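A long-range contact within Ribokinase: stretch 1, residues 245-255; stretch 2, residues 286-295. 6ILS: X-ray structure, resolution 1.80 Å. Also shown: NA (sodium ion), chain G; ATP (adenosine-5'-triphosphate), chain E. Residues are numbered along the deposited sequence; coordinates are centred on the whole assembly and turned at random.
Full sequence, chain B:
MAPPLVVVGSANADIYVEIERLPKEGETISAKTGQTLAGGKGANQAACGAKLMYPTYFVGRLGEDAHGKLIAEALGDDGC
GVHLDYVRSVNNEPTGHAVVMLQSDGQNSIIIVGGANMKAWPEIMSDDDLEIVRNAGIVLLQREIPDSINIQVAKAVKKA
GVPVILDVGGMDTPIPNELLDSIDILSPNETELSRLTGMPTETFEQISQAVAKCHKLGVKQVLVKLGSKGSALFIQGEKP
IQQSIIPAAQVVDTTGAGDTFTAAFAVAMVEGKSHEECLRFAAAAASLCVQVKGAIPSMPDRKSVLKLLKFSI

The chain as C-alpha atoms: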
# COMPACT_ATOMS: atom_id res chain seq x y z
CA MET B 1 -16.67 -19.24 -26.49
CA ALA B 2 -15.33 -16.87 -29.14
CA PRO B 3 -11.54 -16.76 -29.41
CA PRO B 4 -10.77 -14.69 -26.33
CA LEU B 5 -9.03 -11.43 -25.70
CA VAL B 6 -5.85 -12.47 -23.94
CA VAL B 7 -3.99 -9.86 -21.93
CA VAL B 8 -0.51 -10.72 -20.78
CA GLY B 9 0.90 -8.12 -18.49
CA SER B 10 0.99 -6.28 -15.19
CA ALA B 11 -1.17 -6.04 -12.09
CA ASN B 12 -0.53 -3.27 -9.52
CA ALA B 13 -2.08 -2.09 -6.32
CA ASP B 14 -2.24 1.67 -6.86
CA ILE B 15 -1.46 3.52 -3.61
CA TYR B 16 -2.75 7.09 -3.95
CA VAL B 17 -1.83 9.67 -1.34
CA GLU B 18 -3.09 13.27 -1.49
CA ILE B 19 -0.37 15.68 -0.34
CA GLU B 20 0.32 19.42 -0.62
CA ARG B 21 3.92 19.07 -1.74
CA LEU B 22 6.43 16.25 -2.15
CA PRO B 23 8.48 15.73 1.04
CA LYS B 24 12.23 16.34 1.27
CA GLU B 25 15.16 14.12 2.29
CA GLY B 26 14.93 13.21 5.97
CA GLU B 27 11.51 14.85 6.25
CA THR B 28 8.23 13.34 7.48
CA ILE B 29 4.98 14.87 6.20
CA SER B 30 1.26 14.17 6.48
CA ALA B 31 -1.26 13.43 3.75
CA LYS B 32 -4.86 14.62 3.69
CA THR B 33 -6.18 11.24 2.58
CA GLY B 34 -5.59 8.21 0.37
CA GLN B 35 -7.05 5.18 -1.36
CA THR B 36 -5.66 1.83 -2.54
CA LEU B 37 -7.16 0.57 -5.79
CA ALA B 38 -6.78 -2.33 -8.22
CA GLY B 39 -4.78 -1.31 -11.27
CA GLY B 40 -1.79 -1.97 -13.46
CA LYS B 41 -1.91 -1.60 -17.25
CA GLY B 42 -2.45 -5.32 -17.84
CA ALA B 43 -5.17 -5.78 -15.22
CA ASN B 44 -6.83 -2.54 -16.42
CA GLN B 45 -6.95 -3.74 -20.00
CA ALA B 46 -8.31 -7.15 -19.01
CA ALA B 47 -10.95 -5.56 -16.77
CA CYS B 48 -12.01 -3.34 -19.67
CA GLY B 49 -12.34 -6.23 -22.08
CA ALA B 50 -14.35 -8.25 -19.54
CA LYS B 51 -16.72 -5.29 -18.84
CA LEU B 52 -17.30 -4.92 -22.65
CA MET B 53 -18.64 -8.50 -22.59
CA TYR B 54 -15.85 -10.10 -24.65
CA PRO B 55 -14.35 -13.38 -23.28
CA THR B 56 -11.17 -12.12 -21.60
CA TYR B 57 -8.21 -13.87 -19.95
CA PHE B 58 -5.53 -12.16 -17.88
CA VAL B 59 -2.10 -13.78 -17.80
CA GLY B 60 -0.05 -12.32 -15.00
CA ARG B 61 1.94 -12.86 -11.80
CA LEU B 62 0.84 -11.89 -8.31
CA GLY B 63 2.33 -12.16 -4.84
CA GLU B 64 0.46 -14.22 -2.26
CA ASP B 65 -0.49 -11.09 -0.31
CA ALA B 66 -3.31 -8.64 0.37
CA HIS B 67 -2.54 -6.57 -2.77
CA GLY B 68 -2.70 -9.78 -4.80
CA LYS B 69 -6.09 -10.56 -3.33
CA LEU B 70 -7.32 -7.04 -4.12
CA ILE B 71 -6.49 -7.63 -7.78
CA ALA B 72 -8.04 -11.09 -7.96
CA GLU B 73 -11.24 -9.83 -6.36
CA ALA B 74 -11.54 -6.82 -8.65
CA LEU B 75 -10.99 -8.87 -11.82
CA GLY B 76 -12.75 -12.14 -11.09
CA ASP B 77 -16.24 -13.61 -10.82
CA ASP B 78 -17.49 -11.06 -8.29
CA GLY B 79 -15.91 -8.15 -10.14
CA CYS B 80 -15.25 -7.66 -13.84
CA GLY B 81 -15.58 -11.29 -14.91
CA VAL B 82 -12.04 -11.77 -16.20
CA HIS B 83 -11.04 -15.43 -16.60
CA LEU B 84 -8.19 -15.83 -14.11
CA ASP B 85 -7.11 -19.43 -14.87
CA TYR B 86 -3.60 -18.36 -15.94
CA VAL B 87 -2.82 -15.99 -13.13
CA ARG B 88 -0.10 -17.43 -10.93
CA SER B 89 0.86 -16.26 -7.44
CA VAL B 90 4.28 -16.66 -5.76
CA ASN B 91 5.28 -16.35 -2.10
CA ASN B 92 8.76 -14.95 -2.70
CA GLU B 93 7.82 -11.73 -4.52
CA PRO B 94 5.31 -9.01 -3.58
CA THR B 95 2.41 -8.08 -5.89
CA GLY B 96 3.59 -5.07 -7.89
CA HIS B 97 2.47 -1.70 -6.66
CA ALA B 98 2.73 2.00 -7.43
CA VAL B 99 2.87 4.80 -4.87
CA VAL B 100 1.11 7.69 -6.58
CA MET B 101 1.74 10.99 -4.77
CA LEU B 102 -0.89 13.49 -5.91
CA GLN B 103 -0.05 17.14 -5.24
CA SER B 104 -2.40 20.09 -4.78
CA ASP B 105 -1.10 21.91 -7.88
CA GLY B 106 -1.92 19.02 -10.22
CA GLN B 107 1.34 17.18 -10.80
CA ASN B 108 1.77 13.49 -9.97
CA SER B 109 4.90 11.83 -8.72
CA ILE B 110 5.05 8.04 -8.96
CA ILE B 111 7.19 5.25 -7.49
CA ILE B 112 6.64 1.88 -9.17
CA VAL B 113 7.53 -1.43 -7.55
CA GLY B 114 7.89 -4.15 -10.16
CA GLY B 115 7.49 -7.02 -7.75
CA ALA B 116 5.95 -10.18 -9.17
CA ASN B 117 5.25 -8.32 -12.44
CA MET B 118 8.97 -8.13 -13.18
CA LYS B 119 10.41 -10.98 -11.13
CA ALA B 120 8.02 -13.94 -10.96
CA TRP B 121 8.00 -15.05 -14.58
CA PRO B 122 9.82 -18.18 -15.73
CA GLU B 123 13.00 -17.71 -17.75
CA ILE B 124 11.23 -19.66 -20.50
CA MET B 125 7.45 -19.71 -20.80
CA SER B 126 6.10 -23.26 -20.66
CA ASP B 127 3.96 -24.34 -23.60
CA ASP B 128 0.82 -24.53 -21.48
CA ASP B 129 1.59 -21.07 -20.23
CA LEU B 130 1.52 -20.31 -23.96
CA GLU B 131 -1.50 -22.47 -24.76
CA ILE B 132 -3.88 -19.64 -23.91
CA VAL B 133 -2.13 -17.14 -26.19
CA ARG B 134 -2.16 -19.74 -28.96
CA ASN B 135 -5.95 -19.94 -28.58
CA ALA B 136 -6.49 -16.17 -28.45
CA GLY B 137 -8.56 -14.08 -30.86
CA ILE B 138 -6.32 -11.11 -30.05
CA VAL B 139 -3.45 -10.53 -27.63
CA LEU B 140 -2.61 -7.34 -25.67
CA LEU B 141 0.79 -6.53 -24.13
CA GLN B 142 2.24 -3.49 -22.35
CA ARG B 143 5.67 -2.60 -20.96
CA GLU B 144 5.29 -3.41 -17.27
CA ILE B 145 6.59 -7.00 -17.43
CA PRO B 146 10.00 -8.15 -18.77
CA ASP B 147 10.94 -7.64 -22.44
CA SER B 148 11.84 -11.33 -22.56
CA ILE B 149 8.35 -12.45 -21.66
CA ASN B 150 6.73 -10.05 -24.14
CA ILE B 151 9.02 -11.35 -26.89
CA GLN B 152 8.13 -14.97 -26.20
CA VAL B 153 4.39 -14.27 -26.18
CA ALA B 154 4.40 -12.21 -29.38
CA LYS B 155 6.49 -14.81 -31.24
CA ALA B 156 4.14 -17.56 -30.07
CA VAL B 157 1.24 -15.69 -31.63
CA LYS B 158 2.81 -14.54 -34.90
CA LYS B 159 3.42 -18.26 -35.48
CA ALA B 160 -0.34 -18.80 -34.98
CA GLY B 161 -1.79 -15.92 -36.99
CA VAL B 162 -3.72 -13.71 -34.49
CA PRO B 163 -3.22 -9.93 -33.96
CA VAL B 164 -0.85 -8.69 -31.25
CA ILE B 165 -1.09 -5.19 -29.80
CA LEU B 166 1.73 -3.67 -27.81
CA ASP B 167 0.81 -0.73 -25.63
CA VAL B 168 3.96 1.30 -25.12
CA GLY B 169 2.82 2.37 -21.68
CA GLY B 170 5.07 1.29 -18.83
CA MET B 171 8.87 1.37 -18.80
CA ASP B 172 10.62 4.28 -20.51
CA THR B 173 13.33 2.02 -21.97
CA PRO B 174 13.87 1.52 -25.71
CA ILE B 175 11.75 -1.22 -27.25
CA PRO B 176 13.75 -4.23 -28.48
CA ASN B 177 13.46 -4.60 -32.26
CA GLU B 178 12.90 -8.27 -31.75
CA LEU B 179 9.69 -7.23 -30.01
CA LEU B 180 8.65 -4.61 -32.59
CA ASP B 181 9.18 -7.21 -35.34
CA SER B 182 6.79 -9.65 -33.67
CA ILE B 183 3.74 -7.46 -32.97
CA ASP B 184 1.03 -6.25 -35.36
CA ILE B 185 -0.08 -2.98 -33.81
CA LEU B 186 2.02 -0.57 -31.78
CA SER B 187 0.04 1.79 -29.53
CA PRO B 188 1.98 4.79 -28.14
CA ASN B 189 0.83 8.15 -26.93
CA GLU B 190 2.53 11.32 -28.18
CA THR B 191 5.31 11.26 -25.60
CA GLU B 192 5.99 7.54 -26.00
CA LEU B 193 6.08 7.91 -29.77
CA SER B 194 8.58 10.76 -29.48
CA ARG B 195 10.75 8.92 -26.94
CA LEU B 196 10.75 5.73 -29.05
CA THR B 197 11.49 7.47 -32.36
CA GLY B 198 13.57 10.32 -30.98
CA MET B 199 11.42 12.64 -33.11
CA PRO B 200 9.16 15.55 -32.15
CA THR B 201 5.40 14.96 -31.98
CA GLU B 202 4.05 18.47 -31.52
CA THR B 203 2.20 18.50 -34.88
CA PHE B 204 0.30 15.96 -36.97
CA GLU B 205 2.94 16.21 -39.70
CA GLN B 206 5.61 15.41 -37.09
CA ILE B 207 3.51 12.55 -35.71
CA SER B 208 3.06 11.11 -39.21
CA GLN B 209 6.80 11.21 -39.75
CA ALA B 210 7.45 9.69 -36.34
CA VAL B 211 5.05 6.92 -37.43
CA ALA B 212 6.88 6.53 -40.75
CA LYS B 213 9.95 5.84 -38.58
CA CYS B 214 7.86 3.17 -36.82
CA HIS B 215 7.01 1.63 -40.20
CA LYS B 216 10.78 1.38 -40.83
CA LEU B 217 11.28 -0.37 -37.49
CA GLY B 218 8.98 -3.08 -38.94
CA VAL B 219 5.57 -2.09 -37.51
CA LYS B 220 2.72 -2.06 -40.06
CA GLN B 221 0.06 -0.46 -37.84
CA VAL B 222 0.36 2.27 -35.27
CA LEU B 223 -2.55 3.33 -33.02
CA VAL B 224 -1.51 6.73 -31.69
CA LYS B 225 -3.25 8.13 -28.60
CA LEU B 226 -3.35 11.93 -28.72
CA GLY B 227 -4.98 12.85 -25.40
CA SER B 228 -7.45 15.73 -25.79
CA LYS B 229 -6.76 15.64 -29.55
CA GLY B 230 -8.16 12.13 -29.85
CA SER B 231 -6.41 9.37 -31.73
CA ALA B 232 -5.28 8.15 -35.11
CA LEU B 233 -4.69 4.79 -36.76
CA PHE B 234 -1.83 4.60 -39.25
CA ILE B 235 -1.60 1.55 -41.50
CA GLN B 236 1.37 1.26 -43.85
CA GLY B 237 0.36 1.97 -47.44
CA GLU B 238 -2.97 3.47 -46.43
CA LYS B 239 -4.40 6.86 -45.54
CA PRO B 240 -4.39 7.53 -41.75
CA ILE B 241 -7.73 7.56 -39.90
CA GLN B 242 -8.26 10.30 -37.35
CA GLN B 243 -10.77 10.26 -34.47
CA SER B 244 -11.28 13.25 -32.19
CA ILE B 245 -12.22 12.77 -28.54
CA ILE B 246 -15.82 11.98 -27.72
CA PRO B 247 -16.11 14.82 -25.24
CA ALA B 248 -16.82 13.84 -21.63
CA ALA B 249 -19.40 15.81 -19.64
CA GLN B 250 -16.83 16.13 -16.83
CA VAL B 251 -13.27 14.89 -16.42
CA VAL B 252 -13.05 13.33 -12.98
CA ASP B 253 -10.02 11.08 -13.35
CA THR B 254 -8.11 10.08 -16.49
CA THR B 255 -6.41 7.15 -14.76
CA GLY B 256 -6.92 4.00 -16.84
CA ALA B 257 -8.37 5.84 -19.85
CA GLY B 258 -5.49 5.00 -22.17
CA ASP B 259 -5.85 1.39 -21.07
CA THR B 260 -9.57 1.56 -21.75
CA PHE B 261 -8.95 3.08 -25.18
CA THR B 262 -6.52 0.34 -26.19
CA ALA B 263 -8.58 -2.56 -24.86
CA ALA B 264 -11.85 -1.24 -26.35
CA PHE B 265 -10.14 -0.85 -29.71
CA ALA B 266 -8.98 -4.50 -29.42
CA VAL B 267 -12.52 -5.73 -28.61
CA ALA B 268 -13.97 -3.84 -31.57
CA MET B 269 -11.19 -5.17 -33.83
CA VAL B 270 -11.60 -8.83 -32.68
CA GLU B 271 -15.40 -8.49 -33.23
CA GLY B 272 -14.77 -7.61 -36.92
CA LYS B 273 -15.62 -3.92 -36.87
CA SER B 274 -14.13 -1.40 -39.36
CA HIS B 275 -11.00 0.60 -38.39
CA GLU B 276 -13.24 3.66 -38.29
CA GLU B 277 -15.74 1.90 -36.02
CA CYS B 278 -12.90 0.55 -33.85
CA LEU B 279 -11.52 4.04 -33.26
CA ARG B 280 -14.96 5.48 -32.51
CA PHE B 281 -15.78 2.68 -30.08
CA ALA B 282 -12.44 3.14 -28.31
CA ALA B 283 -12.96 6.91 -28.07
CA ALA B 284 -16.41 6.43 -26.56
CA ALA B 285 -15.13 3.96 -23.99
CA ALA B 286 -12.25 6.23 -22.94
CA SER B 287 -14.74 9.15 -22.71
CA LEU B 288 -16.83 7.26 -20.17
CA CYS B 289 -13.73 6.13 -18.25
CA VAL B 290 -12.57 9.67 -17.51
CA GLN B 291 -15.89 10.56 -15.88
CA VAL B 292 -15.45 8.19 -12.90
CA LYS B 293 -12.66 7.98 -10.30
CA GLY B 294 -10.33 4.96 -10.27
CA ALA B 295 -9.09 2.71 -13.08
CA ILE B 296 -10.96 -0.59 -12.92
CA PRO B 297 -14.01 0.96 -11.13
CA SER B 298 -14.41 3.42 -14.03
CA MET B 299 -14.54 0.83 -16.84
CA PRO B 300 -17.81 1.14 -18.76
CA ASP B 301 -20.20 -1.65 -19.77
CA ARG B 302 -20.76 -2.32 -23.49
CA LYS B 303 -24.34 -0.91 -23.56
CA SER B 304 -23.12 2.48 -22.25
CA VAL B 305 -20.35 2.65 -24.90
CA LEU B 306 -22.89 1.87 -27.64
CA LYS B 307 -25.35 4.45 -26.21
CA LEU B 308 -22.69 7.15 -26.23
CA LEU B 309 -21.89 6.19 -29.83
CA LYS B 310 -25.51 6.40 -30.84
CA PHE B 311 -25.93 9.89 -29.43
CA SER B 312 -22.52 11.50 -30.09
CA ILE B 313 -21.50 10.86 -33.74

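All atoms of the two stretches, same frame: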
# COMPACT_ATOMS: atom_id res chain seq x y z
N ILE B 245 -11.63 13.30 -29.75
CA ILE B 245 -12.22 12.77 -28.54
C ILE B 245 -13.73 12.80 -28.67
O ILE B 245 -14.27 13.64 -29.39
CB ILE B 245 -11.83 13.54 -27.26
CG1 ILE B 245 -12.25 15.02 -27.37
CG2 ILE B 245 -10.37 13.38 -26.95
CD1 ILE B 245 -12.23 15.72 -26.04
N ILE B 246 -14.40 11.86 -28.01
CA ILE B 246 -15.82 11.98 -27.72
C ILE B 246 -15.88 12.75 -26.40
O ILE B 246 -15.52 12.23 -25.36
CB ILE B 246 -16.50 10.60 -27.60
CG1 ILE B 246 -16.24 9.74 -28.86
CG2 ILE B 246 -17.98 10.76 -27.33
CD1 ILE B 246 -16.78 10.30 -30.10
N PRO B 247 -16.31 14.02 -26.45
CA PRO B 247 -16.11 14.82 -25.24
C PRO B 247 -16.88 14.28 -24.04
O PRO B 247 -18.01 13.81 -24.20
CB PRO B 247 -16.62 16.21 -25.66
CG PRO B 247 -16.59 16.19 -27.17
CD PRO B 247 -16.93 14.79 -27.54
N ALA B 248 -16.23 14.29 -22.88
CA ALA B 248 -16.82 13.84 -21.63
C ALA B 248 -17.55 15.01 -20.99
O ALA B 248 -17.09 16.14 -21.10
CB ALA B 248 -15.75 13.31 -20.71
N ALA B 249 -18.67 14.74 -20.32
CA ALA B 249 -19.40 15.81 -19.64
C ALA B 249 -18.53 16.46 -18.55
O ALA B 249 -18.46 17.69 -18.46
CB ALA B 249 -20.70 15.29 -19.05
N GLN B 250 -17.88 15.64 -17.73
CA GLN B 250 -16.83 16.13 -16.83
C GLN B 250 -15.66 15.17 -16.77
O GLN B 250 -15.85 13.95 -16.74
CB GLN B 250 -17.30 16.32 -15.40
CG GLN B 250 -18.77 16.25 -15.11
CD GLN B 250 -19.02 16.18 -13.61
OE1 GLN B 250 -18.18 16.62 -12.81
NE2 GLN B 250 -20.17 15.62 -13.21
N VAL B 251 -14.45 15.71 -16.69
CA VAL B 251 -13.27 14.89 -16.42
C VAL B 251 -13.01 14.77 -14.93
O VAL B 251 -12.58 15.73 -14.29
CB VAL B 251 -12.02 15.47 -17.08
CG1 VAL B 251 -10.83 14.53 -16.85
CG2 VAL B 251 -12.27 15.68 -18.57
N VAL B 252 -13.26 13.59 -14.39
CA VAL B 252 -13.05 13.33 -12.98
C VAL B 252 -11.67 12.74 -12.72
O VAL B 252 -10.98 13.12 -11.78
CB VAL B 252 -14.14 12.38 -12.42
CG1 VAL B 252 -13.74 11.79 -11.08
CG2 VAL B 252 -15.46 13.11 -12.33
N ASP B 253 -11.25 11.81 -13.57
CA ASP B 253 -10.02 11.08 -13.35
C ASP B 253 -9.64 10.33 -14.62
O ASP B 253 -10.33 9.39 -15.00
CB ASP B 253 -10.18 10.12 -12.18
CG ASP B 253 -8.94 9.29 -11.92
OD1 ASP B 253 -7.84 9.65 -12.39
OD2 ASP B 253 -9.06 8.26 -11.23
N THR B 254 -8.54 10.74 -15.26
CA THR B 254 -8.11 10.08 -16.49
C THR B 254 -7.34 8.79 -16.27
O THR B 254 -6.96 8.13 -17.22
CB THR B 254 -7.23 11.00 -17.34
OG1 THR B 254 -6.05 11.32 -16.60
CG2 THR B 254 -7.99 12.26 -17.71
N THR B 255 -7.12 8.40 -15.01
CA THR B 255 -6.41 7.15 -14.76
C THR B 255 -7.13 5.96 -15.41
O THR B 255 -8.34 5.76 -15.20
CB THR B 255 -6.25 6.89 -13.24
OG1 THR B 255 -5.60 8.01 -12.63
CG2 THR B 255 -5.42 5.64 -13.02
N ALA B 286 -13.16 5.37 -23.71
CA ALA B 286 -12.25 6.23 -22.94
C ALA B 286 -12.99 7.47 -22.39
O ALA B 286 -12.69 7.93 -21.30
CB ALA B 286 -11.06 6.68 -23.80
N SER B 287 -13.92 8.01 -23.17
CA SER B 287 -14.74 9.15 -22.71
C SER B 287 -15.48 8.83 -21.41
O SER B 287 -15.49 9.63 -20.46
CB SER B 287 -15.77 9.53 -23.77
OG SER B 287 -16.39 10.77 -23.44
N LEU B 288 -16.11 7.67 -21.38
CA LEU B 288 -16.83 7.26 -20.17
C LEU B 288 -15.89 7.03 -18.99
O LEU B 288 -16.21 7.40 -17.84
CB LEU B 288 -17.65 6.01 -20.46
CG LEU B 288 -18.77 6.25 -21.46
CD1 LEU B 288 -19.44 4.95 -21.85
CD2 LEU B 288 -19.80 7.25 -20.90
N CYS B 289 -14.75 6.41 -19.27
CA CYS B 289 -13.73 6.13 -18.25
C CYS B 289 -13.29 7.38 -17.48
O CYS B 289 -13.06 7.31 -16.28
CB CYS B 289 -12.51 5.46 -18.90
SG CYS B 289 -11.11 5.18 -17.78
N VAL B 290 -13.14 8.50 -18.17
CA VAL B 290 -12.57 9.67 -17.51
C VAL B 290 -13.60 10.36 -16.62
O VAL B 290 -13.26 11.30 -15.91
CB VAL B 290 -12.00 10.71 -18.51
CG1 VAL B 290 -10.93 10.06 -19.43
CG2 VAL B 290 -13.09 11.36 -19.34
N GLN B 291 -14.84 9.89 -16.65
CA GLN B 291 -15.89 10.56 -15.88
C GLN B 291 -16.14 9.90 -14.52
O GLN B 291 -17.04 10.31 -13.78
CB GLN B 291 -17.17 10.61 -16.70
CG GLN B 291 -16.93 11.26 -18.07
CD GLN B 291 -18.19 11.50 -18.86
OE1 GLN B 291 -19.13 12.11 -18.36
NE2 GLN B 291 -18.22 11.01 -20.09
N VAL B 292 -15.32 8.91 -14.17
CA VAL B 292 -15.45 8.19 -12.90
C VAL B 292 -14.06 7.99 -12.27
O VAL B 292 -13.08 7.76 -12.98
CB VAL B 292 -16.15 6.82 -13.10
CG1 VAL B 292 -16.03 5.93 -11.86
CG2 VAL B 292 -17.61 7.03 -13.48
N LYS B 293 -13.96 8.09 -10.95
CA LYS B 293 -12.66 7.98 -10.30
C LYS B 293 -12.21 6.52 -10.19
O LYS B 293 -13.03 5.62 -10.00
CB LYS B 293 -12.68 8.66 -8.92
CG LYS B 293 -11.40 8.47 -8.09
CD LYS B 293 -10.91 9.76 -7.43
CE LYS B 293 -10.00 10.54 -8.38
NZ LYS B 293 -9.11 11.51 -7.67
N GLY B 294 -10.91 6.29 -10.34
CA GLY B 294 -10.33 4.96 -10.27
C GLY B 294 -10.16 4.35 -11.65
O GLY B 294 -10.83 4.77 -12.59
N ALA B 295 -9.28 3.37 -11.79
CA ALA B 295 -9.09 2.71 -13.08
C ALA B 295 -10.17 1.67 -13.33
O ALA B 295 -11.13 1.92 -14.07
CB ALA B 295 -7.70 2.07 -13.17
NA NA G . -11.04 6.89 -14.58
PG ATP E . -2.14 7.32 -22.39
O1G ATP E . -1.61 6.09 -23.04
O2G ATP E . -2.85 6.97 -21.09
O3G ATP E . -1.04 8.27 -22.04
PB ATP E . -3.27 9.55 -23.67
O1B ATP E . -4.28 9.79 -24.71
O2B ATP E . -2.02 10.13 -24.15
O3B ATP E . -3.13 7.99 -23.45
PA ATP E . -4.86 10.89 -21.64
O1A ATP E . -4.83 12.38 -21.98
O2A ATP E . -4.90 10.71 -20.14
O3A ATP E . -3.56 10.19 -22.22
O5' ATP E . -6.15 10.25 -22.25
C5' ATP E . -6.36 8.86 -22.17
C4' ATP E . -7.61 8.51 -23.08
O4' ATP E . -8.82 9.35 -22.61
C3' ATP E . -7.37 8.86 -24.27
O3' ATP E . -7.96 7.92 -25.19
C2' ATP E . -8.10 10.34 -24.49
O2' ATP E . -8.33 10.49 -25.92
C1' ATP E . -9.15 10.31 -23.78
N9 ATP E . -9.36 11.63 -23.13
C8 ATP E . -8.64 12.57 -22.45
N7 ATP E . -9.49 13.58 -22.13
C5 ATP E . -10.74 13.26 -22.61
C6 ATP E . -11.95 13.94 -22.56
N6 ATP E . -12.23 15.22 -21.96
N1 ATP E . -13.03 13.39 -23.12
C2 ATP E . -12.96 12.16 -23.73
N3 ATP E . -11.78 11.49 -23.79
C4 ATP E . -10.66 12.05 -23.22

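Irregular segments are often fixed by a cation and by hydrogen bonds to their backbone; this contact in ribokinase, between a loop and a helix end with the turn and loop that follow it, is a compact example. Its focus is a sodium ion bound by five carbonyl oxygens from both stretches: Asp253 O at 2.6 Å and Thr255 O at 3.0 Å from one, Cys289 O at 2.7 Å, Val292 O at 2.7 Å and Gly294 O at 2.9 Å from the other. Carbonyls that would otherwise repel one another are thus gathered around a single positive charge.

Hydrogen bonds lie close to the ion. Val290 O accepts two, from Val252 N at 2.7 Å and from Asp253 N at 3.1 Å, so one acceptor satisfies consecutive amides of a segment outside any regular helix or strand. The carboxylate of Asp253 bridges the stretches: its OD2 takes the amide of Gly294 (N to OD2, 2.8 Å). Asp253 OD1 accepts both Thr255 N (3.0 Å) and Thr255 OG1 (2.8 Å), bracing its own loop. Gly294 has phi/psi of 96/159, where a CB would be jammed against the preceding carbonyl oxygen.

Farther along, Ser287 OG donates to Ile246 O at 2.6 Å, tying the helix to the extended segment. Gln291 works at both ends of its amide: NE2 donates to Ser287 O at 3.1 Å, while OE1 receives a weak bond from Ala249 N at 3.3 Å.

The stretches bury 672 Å² in total, and packing fills in around these bonds. Val290, within the type I turn from Cys289 to Val292, has the largest covered area; its CG2 lies 3.6 Å from Ala248 CB. Val252 packs on the chain at and just past the end of the turn, its CG1 3.9 Å from Lys293 CB and its CG2 3.5 Å from Gln291 O. ATP lies near Val290 and Val251, with Val290 CG1 3.9 Å from its O4' and Val251 CG2 3.4 Å from its N6.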